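Long-range contact in aminoglycoside N(3)-acetyltransferase III (Serratia marcescens, PDB 7LAO), which acetylates the N3 amine of 2-deoxystreptamine antibiotics such as gentamicin with acetyl-CoA, giving the bacterium resistance to them: residues N103-R113 with V123-T131. Numbering follows the deposited sequence.
Sequences NRFLLEAPDAR and VAVGPLAAT
Arg113 and Ala124 form an antiparallel hydrogen-bonded pair. Arg113 N donates to Ala124 O at 2.9 Å, and Ala124 N returns a bond to Arg113 O at 3.0 Å. Both are nearly straight, with N-H...O angles of 169° and 166°. Water 1 continues the link beyond the pair: it donates to Asp111 O at 2.6 Å and accepts from Gly126 N.

Most of the apolar packing lies between strand 122-125 and helix 102-108 with the turn after it. Val123 CG1 sits in the crowded position between backbone N and carbonyl carbon (chi1 55°). It meets Leu106 CB, while Val123 CG2 presses on Leu107 CD2 at 3.5 Å, a tight contact. Val125 divides its methyls: Val125 CG2 packs on Ala112 CB at 3.6 Å. Val125 CG1 packs by Ala109 CB and also abuts the carbonyl oxygen Pro110 O at 3.3 Å.

On the sheet face of Ala124, the Arg113 chain runs over the start of helix 129-133. Arg113 CG is 3.7 Å from Ala129 CB, and NE passes by Ala130 CB.

Strand 113-114 is outermost in the seven-stranded mixed sheet. Two backbone bonds join this edge strand to strand 122-125. Apolar packing of Val123 and Val125 holds the preceding helix, and its type II turn is held by Val125 and the water.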
loop_
_atom_site.group_PDB
_atom_site.type_symbol
_atom_site.label_atom_id
_atom_site.label_comp_id
_atom_site.label_asym_id
_atom_site.label_seq_id
_atom_site.Cartn_x
_atom_site.Cartn_y
_atom_site.Cartn_z
ATOM N N ASN A 103 2.967 4.879 8.394
ATOM C CA ASN A 103 1.567 5.211 8.043
ATOM C C ASN A 103 0.835 5.900 9.203
ATOM O O ASN A 103 -0.066 6.735 8.983
ATOM C CB ASN A 103 0.832 3.952 7.587
ATOM C CG ASN A 103 1.338 3.466 6.233
ATOM O OD1 ASN A 103 1.583 4.279 5.337
ATOM N ND2 ASN A 103 1.567 2.146 6.100
ATOM N N ARG A 104 1.228 5.606 10.438
ATOM C CA ARG A 104 0.663 6.333 11.564
ATOM C C ARG A 104 0.998 7.817 11.467
ATOM O O ARG A 104 0.174 8.658 11.798
ATOM C CB ARG A 104 1.160 5.726 12.871
ATOM C CG ARG A 104 0.902 6.573 14.110
ATOM C CD ARG A 104 1.429 5.894 15.378
ATOM N NE ARG A 104 1.369 6.826 16.485
ATOM C CZ ARG A 104 1.435 6.473 17.757
ATOM N NH1 ARG A 104 1.544 5.193 18.069
ATOM N NH2 ARG A 104 1.363 7.395 18.715
ATOM N N PHE A 105 2.187 8.161 10.966
ATOM C CA PHE A 105 2.577 9.567 10.904
ATOM C C PHE A 105 2.121 10.280 9.639
ATOM O O PHE A 105 1.972 11.510 9.647
ATOM C CB PHE A 105 4.091 9.674 11.070
ATOM C CG PHE A 105 4.530 9.359 12.478
ATOM C CD1 PHE A 105 4.859 8.057 12.841
ATOM C CD2 PHE A 105 4.515 10.342 13.455
ATOM C CE1 PHE A 105 5.210 7.757 14.154
ATOM C CE2 PHE A 105 4.878 10.047 14.770
ATOM C CZ PHE A 105 5.210 8.761 15.113
ATOM N N LEU A 106 1.921 9.542 8.545
ATOM C CA LEU A 106 1.213 10.106 7.411
ATOM C C LEU A 106 -0.203 10.501 7.834
ATOM O O LEU A 106 -0.671 11.586 7.503
ATOM C CB LEU A 106 1.184 9.111 6.260
ATOM C CG LEU A 106 2.538 8.812 5.567
ATOM C CD1 LEU A 106 2.380 7.655 4.570
ATOM C CD2 LEU A 106 3.073 10.059 4.882
ATOM N N LEU A 107 -0.872 9.651 8.614
ATOM C CA LEU A 107 -2.190 9.977 9.130
ATOM C C LEU A 107 -2.170 11.250 9.975
ATOM O O LEU A 107 -3.126 12.034 9.939
ATOM C CB LEU A 107 -2.750 8.804 9.939
ATOM C CG LEU A 107 -3.339 7.745 8.986
ATOM C CD1 LEU A 107 -3.529 6.425 9.686
ATOM C CD2 LEU A 107 -4.719 8.205 8.348
ATOM N N GLU A 108 -1.085 11.496 10.703
ATOM C CA GLU A 108 -1.000 12.694 11.545
ATOM C C GLU A 108 -0.568 13.945 10.774
ATOM O O GLU A 108 -0.637 15.044 11.337
ATOM C CB GLU A 108 -0.050 12.428 12.729
ATOM C CG GLU A 108 -0.614 11.354 13.652
ATOM C CD GLU A 108 0.315 10.994 14.831
ATOM O OE1 GLU A 108 1.427 11.568 14.935
ATOM O OE2 GLU A 108 -0.069 10.112 15.636
ATOM N N ALA A 109 -0.207 13.813 9.492
ATOM C CA ALA A 109 0.241 14.934 8.670
ATOM C C ALA A 109 -0.933 15.872 8.398
ATOM O O ALA A 109 -2.070 15.429 8.415
ATOM C CB ALA A 109 0.769 14.429 7.319
ATOM N N PRO A 110 -0.674 17.150 8.108
ATOM C CA PRO A 110 -1.780 18.110 8.006
ATOM C C PRO A 110 -2.700 17.780 6.835
ATOM O O PRO A 110 -2.253 17.529 5.707
ATOM C CB PRO A 110 -1.085 19.473 7.850
ATOM C CG PRO A 110 0.429 19.164 7.752
ATOM C CD PRO A 110 0.618 17.820 8.380
ATOM N N ASP A 111 -3.988 17.696 7.147
ATOM C CA ASP A 111 -5.029 17.508 6.129
ATOM C C ASP A 111 -4.942 16.140 5.459
ATOM O O ASP A 111 -5.523 15.927 4.391
ATOM C CB ASP A 111 -4.967 18.658 5.109
ATOM C CG ASP A 111 -5.205 20.069 5.822
ATOM O OD1 ASP A 111 -6.382 20.377 6.145
ATOM O OD2 ASP A 111 -4.230 20.824 6.086
ATOM N N ALA A 112 -4.292 15.180 6.121
ATOM C CA ALA A 112 -4.286 13.813 5.619
ATOM C C ALA A 112 -5.704 13.260 5.636
ATOM O O ALA A 112 -6.540 13.683 6.429
ATOM C CB ALA A 112 -3.363 12.904 6.451
ATOM N N ARG A 113 -5.991 12.339 4.709
ATOM C CA ARG A 113 -7.295 11.690 4.649
ATOM C C ARG A 113 -7.070 10.188 4.606
ATOM O O ARG A 113 -5.987 9.718 4.255
ATOM C CB ARG A 113 -8.102 12.141 3.419
ATOM C CG ARG A 113 -8.013 13.651 3.148
ATOM C CD ARG A 113 -9.038 14.113 2.039
ATOM N NE ARG A 113 -10.416 13.901 2.485
ATOM C CZ ARG A 113 -11.150 14.756 3.205
ATOM N NH1 ARG A 113 -10.656 15.925 3.616
ATOM N NH2 ARG A 113 -12.391 14.417 3.540
ATOM N N VAL A 123 -3.983 5.824 3.242
ATOM C CA VAL A 123 -3.849 7.184 3.745
ATOM C C VAL A 123 -3.219 7.967 2.607
ATOM O O VAL A 123 -2.338 7.444 1.900
ATOM C CB VAL A 123 -3.006 7.269 5.050
ATOM C CG1 VAL A 123 -1.580 6.596 4.857
ATOM C CG2 VAL A 123 -2.804 8.696 5.468
ATOM N N ALA A 124 -3.678 9.204 2.402
ATOM C CA ALA A 124 -3.100 10.114 1.401
ATOM C C ALA A 124 -3.132 11.558 1.896
ATOM O O ALA A 124 -4.037 11.961 2.649
ATOM C CB ALA A 124 -3.811 10.050 0.052
ATOM N N VAL A 125 -2.161 12.348 1.431
ATOM C CA VAL A 125 -1.956 13.712 1.938
ATOM C C VAL A 125 -1.433 14.571 0.813
ATOM O O VAL A 125 -0.331 14.299 0.303
ATOM C CB VAL A 125 -0.907 13.771 3.073
ATOM C CG1 VAL A 125 -1.116 15.035 3.859
ATOM C CG2 VAL A 125 -0.875 12.514 3.901
ATOM N N GLY A 126 -2.148 15.668 0.502
ATOM C CA GLY A 126 -1.799 16.505 -0.621
ATOM C C GLY A 126 -3.005 16.722 -1.532
ATOM O O GLY A 126 -4.107 16.253 -1.240
ATOM N N PRO A 127 -2.803 17.414 -2.652
ATOM C CA PRO A 127 -3.961 17.749 -3.530
ATOM C C PRO A 127 -4.799 16.552 -3.919
ATOM O O PRO A 127 -6.002 16.729 -4.180
ATOM C CB PRO A 127 -3.302 18.380 -4.773
ATOM C CG PRO A 127 -1.888 18.825 -4.300
ATOM C CD PRO A 127 -1.509 17.855 -3.205
ATOM N N LEU A 128 -4.214 15.369 -4.077
ATOM C CA LEU A 128 -4.976 14.230 -4.583
ATOM C C LEU A 128 -5.571 13.415 -3.449
ATOM O O LEU A 128 -6.078 12.330 -3.681
ATOM C CB LEU A 128 -4.125 13.365 -5.525
ATOM C CG LEU A 128 -3.887 13.999 -6.873
ATOM C CD1 LEU A 128 -2.787 13.222 -7.670
ATOM C CD2 LEU A 128 -5.234 14.014 -7.696
ATOM N N ALA A 129 -5.635 13.963 -2.224
ATOM C CA ALA A 129 -5.935 13.083 -1.085
ATOM C C ALA A 129 -7.345 12.477 -1.173
ATOM O O ALA A 129 -7.516 11.282 -0.913
ATOM C CB ALA A 129 -5.773 13.839 0.241
ATOM N N ALA A 130 -8.383 13.315 -1.367
ATOM C CA ALA A 130 -9.755 12.791 -1.475
ATOM C C ALA A 130 -9.927 11.972 -2.763
ATOM O O ALA A 130 -10.559 10.907 -2.765
ATOM C CB ALA A 130 -10.775 13.925 -1.463
ATOM N N THR A 131 -9.382 12.476 -3.866
ATOM C CA THR A 131 -9.375 11.704 -5.125
ATOM C C THR A 131 -8.869 10.269 -4.897
ATOM O O THR A 131 -9.490 9.296 -5.344
ATOM C CB THR A 131 -8.498 12.426 -6.173
ATOM O OG1 THR A 131 -9.036 13.707 -6.459
ATOM C CG2 THR A 131 -8.366 11.593 -7.551
HETATM O O HOH W 1 -4.337 16.600 2.187
#